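Local coordinates for alpha-glucosidase (Pseudoalteromonas sp. K8, PDB 5HQA), which hydrolyses alpha-glucosides as a calcium-containing, chloride-activated member of glycoside hydrolase family 97, at residues A[307-312]-A[352-357]. Residues are numbered along the deposited sequence; the frame is centred on the assembly and turned at random.
Sequences GVLVEG and QLIGHH. With AC1 (4,6-dideoxy-4-{[(1S,4R,5S,6S)-4,5,6-trihydroxy-3-(hydroxymethyl)cyclohex-2-en-1-yl]amino}-alpha-D-glucopyranose), chain B.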
loop_
_atom_site.group_PDB
_atom_site.type_symbol
_atom_site.label_atom_id
_atom_site.label_comp_id
_atom_site.label_asym_id
_atom_site.label_seq_id
_atom_site.Cartn_x
_atom_site.Cartn_y
_atom_site.Cartn_z
ATOM N N GLY A 307 20.490 -3.797 4.687
ATOM C CA GLY A 307 20.902 -2.848 3.670
ATOM C C GLY A 307 20.875 -1.428 4.185
ATOM O O GLY A 307 20.301 -1.126 5.235
ATOM N N VAL A 308 21.523 -0.553 3.416
ATOM C CA VAL A 308 21.577 0.877 3.701
ATOM C C VAL A 308 21.079 1.617 2.466
ATOM O O VAL A 308 21.716 1.561 1.408
ATOM C CB VAL A 308 22.991 1.341 4.074
ATOM C CG1 VAL A 308 23.025 2.857 4.236
ATOM C CG2 VAL A 308 23.469 0.634 5.341
ATOM N N LEU A 309 19.938 2.290 2.591
ATOM C CA LEU A 309 19.496 3.226 1.567
ATOM C C LEU A 309 20.343 4.489 1.627
ATOM O O LEU A 309 20.628 5.005 2.710
ATOM C CB LEU A 309 18.026 3.588 1.785
ATOM C CG LEU A 309 17.453 4.752 0.967
ATOM C CD1 LEU A 309 17.256 4.360 -0.512
ATOM C CD2 LEU A 309 16.137 5.251 1.588
ATOM N N VAL A 310 20.743 5.003 0.465
ATOM C CA VAL A 310 21.474 6.267 0.403
ATOM C C VAL A 310 20.848 7.134 -0.678
ATOM O O VAL A 310 20.857 6.759 -1.859
ATOM C CB VAL A 310 22.972 6.070 0.121
ATOM C CG1 VAL A 310 23.657 7.410 0.107
ATOM C CG2 VAL A 310 23.611 5.172 1.163
ATOM N N GLU A 311 20.306 8.287 -0.279
ATOM C CA GLU A 311 19.741 9.256 -1.211
ATOM C C GLU A 311 20.703 10.420 -1.404
ATOM O O GLU A 311 21.408 10.829 -0.476
ATOM C CB GLU A 311 18.387 9.782 -0.724
ATOM C CG GLU A 311 17.368 8.684 -0.537
ATOM C CD GLU A 311 15.971 9.210 -0.289
ATOM O OE1 GLU A 311 15.802 10.438 -0.141
ATOM O OE2 GLU A 311 15.036 8.379 -0.230
ATOM N N GLY A 312 20.722 10.955 -2.619
ATOM C CA GLY A 312 21.632 12.031 -2.946
ATOM C C GLY A 312 22.981 11.574 -3.442
ATOM O O GLY A 312 23.936 12.358 -3.410
ATOM N N GLN A 352 24.039 -4.613 2.225
ATOM C CA GLN A 352 23.945 -4.156 0.851
ATOM C C GLN A 352 23.637 -2.672 0.767
ATOM O O GLN A 352 23.034 -2.085 1.668
ATOM C CB GLN A 352 22.899 -4.954 0.090
ATOM C CG GLN A 352 23.521 -6.182 -0.523
ATOM C CD GLN A 352 22.511 -6.986 -1.220
ATOM O OE1 GLN A 352 21.611 -7.523 -0.586
ATOM N NE2 GLN A 352 22.608 -7.056 -2.543
ATOM N N LEU A 353 24.097 -2.059 -0.320
ATOM C CA LEU A 353 23.624 -0.736 -0.686
ATOM C C LEU A 353 22.238 -0.866 -1.306
ATOM O O LEU A 353 22.013 -1.733 -2.158
ATOM C CB LEU A 353 24.594 -0.082 -1.669
ATOM C CG LEU A 353 24.207 1.267 -2.269
ATOM C CD1 LEU A 353 24.179 2.347 -1.203
ATOM C CD2 LEU A 353 25.182 1.633 -3.378
ATOM N N ILE A 354 21.303 -0.035 -0.861
ATOM C CA ILE A 354 19.979 0.040 -1.466
ATOM C C ILE A 354 19.977 1.256 -2.384
ATOM O O ILE A 354 20.325 2.364 -1.957
ATOM C CB ILE A 354 18.878 0.116 -0.396
ATOM C CG1 ILE A 354 18.817 -1.218 0.350
ATOM C CG2 ILE A 354 17.536 0.458 -1.008
ATOM C CD1 ILE A 354 18.008 -1.166 1.616
ATOM N N GLY A 355 19.639 1.038 -3.661
ATOM C CA GLY A 355 19.723 2.093 -4.651
ATOM C C GLY A 355 18.572 3.080 -4.546
ATOM O O GLY A 355 17.576 2.854 -3.854
ATOM N N HIS A 356 18.719 4.200 -5.250
ATOM C CA HIS A 356 17.728 5.269 -5.169
ATOM C C HIS A 356 17.678 6.003 -6.496
ATOM O O HIS A 356 18.705 6.508 -6.961
ATOM C CB HIS A 356 18.045 6.255 -4.044
ATOM C CG HIS A 356 16.975 7.280 -3.843
ATOM N ND1 HIS A 356 17.225 8.636 -3.864
ATOM C CD2 HIS A 356 15.642 7.143 -3.638
ATOM C CE1 HIS A 356 16.092 9.291 -3.663
ATOM N NE2 HIS A 356 15.117 8.409 -3.522
ATOM N N HIS A 357 16.481 6.077 -7.079
ATOM C CA HIS A 357 16.224 6.732 -8.360
ATOM C C HIS A 357 15.074 7.712 -8.151
ATOM O O HIS A 357 13.916 7.338 -8.337
ATOM C CB HIS A 357 15.864 5.717 -9.448
ATOM C CG HIS A 357 17.002 4.849 -9.881
ATOM N ND1 HIS A 357 16.811 3.696 -10.607
ATOM C CD2 HIS A 357 18.339 4.964 -9.702
ATOM C CE1 HIS A 357 17.982 3.133 -10.853
ATOM N NE2 HIS A 357 18.926 3.885 -10.317
HETATM C C1 AC1 B . 7.300 16.638 -1.431
HETATM O O2 AC1 B . 5.137 15.648 -1.704
HETATM C C2 AC1 B . 6.544 15.371 -1.801
HETATM C C4A AC1 B . 12.452 10.855 -0.287
HETATM C C3 AC1 B . 6.940 14.212 -0.925
HETATM O O3 AC1 B . 6.157 13.049 -1.250
HETATM C C4 AC1 B . 8.416 13.948 -1.064
HETATM N N4A AC1 B . 8.848 12.645 -0.465
HETATM C C5 AC1 B . 8.995 15.145 -0.327
HETATM O O5 AC1 B . 8.747 16.355 -1.157
HETATM C C6 AC1 B . 10.461 15.057 -0.036
HETATM C C1B AC1 B . 9.711 11.793 -1.359
HETATM C C2B AC1 B . 10.048 10.341 -0.608
HETATM O O2B AC1 B . 8.811 9.800 -0.145
HETATM C C3B AC1 B . 11.014 10.497 0.401
HETATM O O3B AC1 B . 11.201 9.303 1.200
HETATM O O4 AC1 B . 13.410 11.147 0.712
HETATM C C5B AC1 B . 12.376 11.957 -1.216
HETATM C C7B AC1 B . 10.921 12.412 -1.786
HETATM C C6B AC1 B . 13.622 12.240 -2.071
HETATM O O6B AC1 B . 13.709 11.241 -3.039
HETATM O O HOH W 1 21.758 4.419 -2.998
HETATM O O HOH W 2 19.730 9.522 -4.674
#
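The acarbose pocket at the C-terminal ends of two neighbouring parallel strands of the catalytic TIM barrel is lined here by Glu311 and His356. Deeper in the barrel the pairing is regular: Val308 N donates to Gln352 O and Ile354 N to Val308 O, both at 2.8 Å, the second nearly straight at the hydrogen. Toward the pocket the strands part: Val310 N, 3.6 Å from Ile354 O, is not bonded to it and has no other partner, and a water donates to both Val310 O and Ile354 O. Beyond it, Glu311 CG lies 3.4 Å from the His356 ring centroid, 15° off the normal, a CH-pi contact over the face. With Glu311 CD anti to CA (chi2 -170°), the carboxylate plane is stacked parallel to the ring, 4° between planes. Glu311 OE1 accepts a bond from AC1 O4 at 2.6 Å and another from Trp280, while OE2 pairs with Lys386. At the ring edge, a second water joins His356 ND1 (2.8 Å) to Gly312 N, and AC1 O6B comes within 3.1 Å of His356 CE1, near the ring plane. An alanine in place of His356 would probably leave the Glu311 chain without its flat support and the water without its ring partner. Stacking, salt bridge and indole bond together would hold the carboxylate against rotation, with OE1 presented to the O4 hydroxyl.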